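GIL01 gp7 (Bacillus phage pGIL01, PDB 6N7O) inhibits the LexA repressor of its Bacillus host. Local coordinates at the interface of chains A and B. Numbering follows the deposited sequence. Chains: chain A/B, GIL01 gp7.

The interface of chains A and B. Residues chain A 7, 10-11, 14, 27, 31, 34-35; chain B 7, 10-11, 14, 27, 31, 34.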
ATOM      1  N   LEU A   7       5.623  -3.255  -5.256  1.00 17.27           N
ATOM      2  CA  LEU A   7       4.997  -3.377  -3.946  1.00 17.53           C
ATOM      3  C   LEU A   7       6.047  -3.591  -2.867  1.00 18.23           C
ATOM      4  O   LEU A   7       6.026  -2.927  -1.828  1.00 17.00           O
ATOM      5  CB  LEU A   7       3.976  -4.518  -3.956  1.00 16.42           C
ATOM      6  CG  LEU A   7       3.275  -4.785  -2.618  1.00 16.97           C
ATOM      7  CD1 LEU A   7       2.514  -3.534  -2.141  1.00 21.32           C
ATOM      8  CD2 LEU A   7       2.318  -5.977  -2.739  1.00 21.49           C
ATOM      9  N   PHE A  10       7.759  -0.421  -2.039  1.00 14.97           N
ATOM     10  CA  PHE A  10       6.966   0.448  -1.176  1.00 17.52           C
ATOM     11  C   PHE A  10       7.016  -0.042   0.261  1.00 19.46           C
ATOM     12  O   PHE A  10       7.157   0.764   1.188  1.00 16.56           O
ATOM     13  CB  PHE A  10       5.518   0.525  -1.678  1.00 17.17           C
ATOM     14  CG  PHE A  10       4.629   1.426  -0.856  1.00 17.22           C
ATOM     15  CD1 PHE A  10       5.089   2.650  -0.382  1.00 17.25           C
ATOM     16  CD2 PHE A  10       3.318   1.062  -0.580  1.00 14.39           C
ATOM     17  CE1 PHE A  10       4.255   3.487   0.351  1.00 15.05           C
ATOM     18  CE2 PHE A  10       2.478   1.896   0.147  1.00 17.99           C
ATOM     19  CZ  PHE A  10       2.945   3.105   0.627  1.00 18.78           C
ATOM     20  N   ILE A  11       6.942  -1.359   0.469  1.00 13.67           N
ATOM     21  CA  ILE A  11       7.086  -1.901   1.818  1.00 13.86           C
ATOM     22  C   ILE A  11       8.427  -1.492   2.421  1.00 14.62           C
ATOM     23  O   ILE A  11       8.513  -1.143   3.609  1.00 18.60           O
ATOM     24  CB  ILE A  11       6.914  -3.430   1.797  1.00 17.72           C
ATOM     25  CG1 ILE A  11       5.467  -3.788   1.465  1.00 17.48           C
ATOM     26  CG2 ILE A  11       7.303  -4.044   3.130  1.00 19.67           C
ATOM     27  CD1 ILE A  11       5.270  -5.262   1.104  1.00 16.71           C
ATOM     28  N   LEU A  14       8.322   2.148   3.529  1.00 15.32           N
ATOM     29  CA  LEU A  14       7.692   2.292   4.835  1.00 19.40           C
ATOM     30  C   LEU A  14       8.607   1.788   5.944  1.00 18.66           C
ATOM     31  O   LEU A  14       8.820   2.471   6.954  1.00 17.79           O
ATOM     32  CB  LEU A  14       6.356   1.540   4.852  1.00 16.88           C
ATOM     33  CG  LEU A  14       5.310   2.029   3.852  1.00 17.64           C
ATOM     34  CD1 LEU A  14       4.161   1.031   3.699  1.00 18.99           C
ATOM     35  CD2 LEU A  14       4.770   3.393   4.262  1.00 21.52           C
ATOM     36  N   VAL A  27      -0.259   6.906   1.414  1.00 14.50           N
ATOM     37  CA  VAL A  27      -0.326   5.462   1.169  1.00 13.47           C
ATOM     38  C   VAL A  27      -1.184   5.181  -0.057  1.00 17.16           C
ATOM     39  O   VAL A  27      -0.819   4.386  -0.929  1.00 17.47           O
ATOM     40  CB  VAL A  27      -0.861   4.717   2.409  1.00 15.85           C
ATOM     41  CG1 VAL A  27      -1.127   3.250   2.109  1.00 15.68           C
ATOM     42  CG2 VAL A  27       0.125   4.841   3.580  1.00 16.53           C
ATOM     43  N   LEU A  31       0.065   3.360  -3.548  1.00 17.50           N
ATOM     44  CA  LEU A  31      -0.519   2.108  -4.013  1.00 18.05           C
ATOM     45  C   LEU A  31      -1.144   2.282  -5.395  1.00 21.74           C
ATOM     46  O   LEU A  31      -1.110   1.360  -6.216  1.00 17.00           O
ATOM     47  CB  LEU A  31      -1.551   1.598  -3.009  1.00 17.14           C
ATOM     48  CG  LEU A  31      -0.987   1.149  -1.656  1.00 19.16           C
ATOM     49  CD1 LEU A  31      -2.090   0.777  -0.703  1.00 21.45           C
ATOM     50  CD2 LEU A  31      -0.041  -0.034  -1.866  1.00 19.96           C
ATOM     51  N   VAL A  34       1.671   1.861  -7.578  1.00 21.83           N
ATOM     52  CA  VAL A  34       2.099   0.466  -7.666  1.00 22.80           C
ATOM     53  C   VAL A  34       1.208  -0.312  -8.624  1.00 24.59           C
ATOM     54  O   VAL A  34       1.688  -1.147  -9.408  1.00 26.19           O
ATOM     55  CB  VAL A  34       2.105  -0.164  -6.264  1.00 17.62           C
ATOM     56  CG1 VAL A  34       2.273  -1.677  -6.368  1.00 20.38           C
ATOM     57  CG2 VAL A  34       3.204   0.459  -5.413  1.00 22.40           C
ATOM     58  N   THR A  35      -0.093  -0.039  -8.599  1.00 22.49           N
ATOM     59  CA  THR A  35      -1.050  -0.793  -9.398  1.00 19.64           C
ATOM     60  C   THR A  35      -1.244  -0.228 -10.800  1.00 22.77           C
ATOM     61  O   THR A  35      -2.011  -0.811 -11.570  1.00 25.99           O
ATOM     62  CB  THR A  35      -2.406  -0.851  -8.704  1.00 23.87           C
ATOM     63  OG1 THR A  35      -2.868   0.482  -8.437  1.00 27.02           O
ATOM     64  CG2 THR A  35      -2.302  -1.631  -7.403  1.00 24.78           C
TER
ATOM     65  N   LEU B   7      -4.853  -5.165  -3.868  1.00 18.02           N
ATOM     66  CA  LEU B   7      -4.395  -3.825  -3.534  1.00 21.74           C
ATOM     67  C   LEU B   7      -5.493  -2.799  -3.757  1.00 24.26           C
ATOM     68  O   LEU B   7      -5.663  -1.881  -2.940  1.00 19.64           O
ATOM     69  CB  LEU B   7      -3.164  -3.466  -4.353  1.00 15.83           C
ATOM     70  CG  LEU B   7      -1.919  -4.255  -3.977  1.00 21.40           C
ATOM     71  CD1 LEU B   7      -0.789  -3.872  -4.910  1.00 22.59           C
ATOM     72  CD2 LEU B   7      -1.552  -3.996  -2.528  1.00 18.57           C
ATOM     73  N   PHE B  10      -7.644  -2.841  -0.841  1.00 21.01           N
ATOM     74  CA  PHE B  10      -7.073  -2.125   0.290  1.00 17.16           C
ATOM     75  C   PHE B  10      -7.206  -0.616   0.092  1.00 16.71           C
ATOM     76  O   PHE B  10      -7.527   0.107   1.045  1.00 16.83           O
ATOM     77  CB  PHE B  10      -5.608  -2.543   0.474  1.00 14.61           C
ATOM     78  CG  PHE B  10      -4.968  -2.042   1.752  1.00 16.04           C
ATOM     79  CD1 PHE B  10      -5.693  -1.922   2.932  1.00 20.17           C
ATOM     80  CD2 PHE B  10      -3.617  -1.718   1.778  1.00 18.54           C
ATOM     81  CE1 PHE B  10      -5.089  -1.461   4.104  1.00 23.74           C
ATOM     82  CE2 PHE B  10      -3.010  -1.273   2.954  1.00 17.11           C
ATOM     83  CZ  PHE B  10      -3.740  -1.143   4.116  1.00 19.80           C
ATOM     84  N   ILE B  11      -6.972  -0.132  -1.140  1.00 16.63           N
ATOM     85  CA  ILE B  11      -7.154   1.288  -1.448  1.00 14.43           C
ATOM     86  C   ILE B  11      -8.577   1.716  -1.142  1.00 15.80           C
ATOM     87  O   ILE B  11      -8.816   2.792  -0.577  1.00 16.96           O
ATOM     88  CB  ILE B  11      -6.801   1.578  -2.920  1.00 15.92           C
ATOM     89  CG1 ILE B  11      -5.292   1.553  -3.157  1.00 22.09           C
ATOM     90  CG2 ILE B  11      -7.322   2.925  -3.327  1.00 20.27           C
ATOM     91  CD1 ILE B  11      -4.907   1.339  -4.602  1.00 19.80           C
ATOM     92  N   LEU B  14      -9.059   1.891   2.719  1.00 20.86           N
ATOM     93  CA  LEU B  14      -8.487   3.137   3.210  1.00 17.44           C
ATOM     94  C   LEU B  14      -9.352   4.328   2.823  1.00 19.77           C
ATOM     95  O   LEU B  14      -9.593   5.223   3.641  1.00 22.46           O
ATOM     96  CB  LEU B  14      -7.073   3.294   2.656  1.00 16.47           C
ATOM     97  CG  LEU B  14      -6.068   2.257   3.173  1.00 17.80           C
ATOM     98  CD1 LEU B  14      -4.763   2.392   2.418  1.00 21.57           C
ATOM     99  CD2 LEU B  14      -5.848   2.449   4.673  1.00 17.25           C
ATOM    100  N   VAL B  27      -0.183  -1.018   7.882  1.00 16.65           N
ATOM    101  CA  VAL B  27      -0.064  -0.982   6.428  1.00 14.45           C
ATOM    102  C   VAL B  27       0.945  -2.025   5.974  1.00 14.54           C
ATOM    103  O   VAL B  27       0.692  -2.800   5.045  1.00 16.85           O
ATOM    104  CB  VAL B  27       0.328   0.433   5.949  1.00 17.88           C
ATOM    105  CG1 VAL B  27       0.651   0.449   4.445  1.00 18.72           C
ATOM    106  CG2 VAL B  27      -0.776   1.450   6.280  1.00 19.13           C
ATOM    107  N   LEU B  31       0.201  -5.141   3.452  1.00 16.24           N
ATOM    108  CA  LEU B  31       0.889  -5.258   2.171  1.00 18.19           C
ATOM    109  C   LEU B  31       1.726  -6.533   2.094  1.00 16.37           C
ATOM    110  O   LEU B  31       1.810  -7.161   1.029  1.00 20.22           O
ATOM    111  CB  LEU B  31       1.760  -4.027   1.935  1.00 18.39           C
ATOM    112  CG  LEU B  31       0.943  -2.735   1.782  1.00 19.16           C
ATOM    113  CD1 LEU B  31       1.862  -1.527   1.499  1.00 14.81           C
ATOM    114  CD2 LEU B  31      -0.109  -2.889   0.691  1.00 18.22           C
ATOM    115  N   VAL B  34      -0.229  -9.374   0.980  1.00 22.44           N
ATOM    116  CA  VAL B  34      -0.504  -9.348  -0.455  1.00 21.57           C
ATOM    117  C   VAL B  34       0.661  -9.933  -1.259  1.00 28.11           C
ATOM    118  O   VAL B  34       0.444 -10.527  -2.323  1.00 30.61           O
ATOM    119  CB  VAL B  34      -0.838  -7.903  -0.883  1.00 24.47           C
ATOM    120  CG1 VAL B  34      -0.992  -7.797  -2.396  1.00 24.10           C
ATOM    121  CG2 VAL B  34      -2.109  -7.417  -0.183  1.00 19.74           C
TER
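Helix 24-34 of each chain lies roughly parallel to its counterpart, with the CA atoms of A:Leu31 and B:Leu31 9.7 Å apart, and runs antiparallel to the partner's helix 2-16. Two helical hairpins thus form a two-fold four-helix bundle, plausibly the functional dimer. This patch of the seam is apolar: no N or O of one side lies within bonding distance of the other.

A:Leu31 and B:Leu31 lie centrally, CG anti to the carbonyl carbon in both, and their CD2 methyls meet at 3.8 Å. The other branch turns to the partner's aromatic ring: B:Leu31 CD1 is 3.6 Å from A:Phe10 CD2, near CE2 as well, in an oblique crossing. Lower on the same side chain, B:Leu31 CB packs 3.7 Å from A:Ile11 CG1, the two side chains sliding past each other in opposite directions. A:Leu14 CD1 crosses B:Val27 at about a right angle, 3.6 Å from its CG1, as B:Leu14 does A:Val27. Each of these CD1 methyls also sits over one face of its own chain's ring, toward the rim in A:Phe10 and over the centre in B:Phe10. A:Val27 CG1 and B:Val27 CG1 approach each other too.

Symmetry loosens at A:Leu7 and B:Leu7, whose tips point toward each other. In A:Leu7, CG is anti to the backbone N (chi1 178°), sending CD2 to B:Val34 CG1 at 3.8 Å and CD1 toward B:Leu31 CD2. In B:Leu7, CG is instead anti to the carbonyl carbon (chi1 -69°), which brings CD1 3.7 Å from A:Thr35 CG2, with CB beside the same methyl. That threonine's rotation is fixed by its hydroxyl OG1, which donates to a lone pair of A:Leu31 O, in the carbonyl plane at a C=O...donor angle of 135°, leaving the methyl to face B:Leu7.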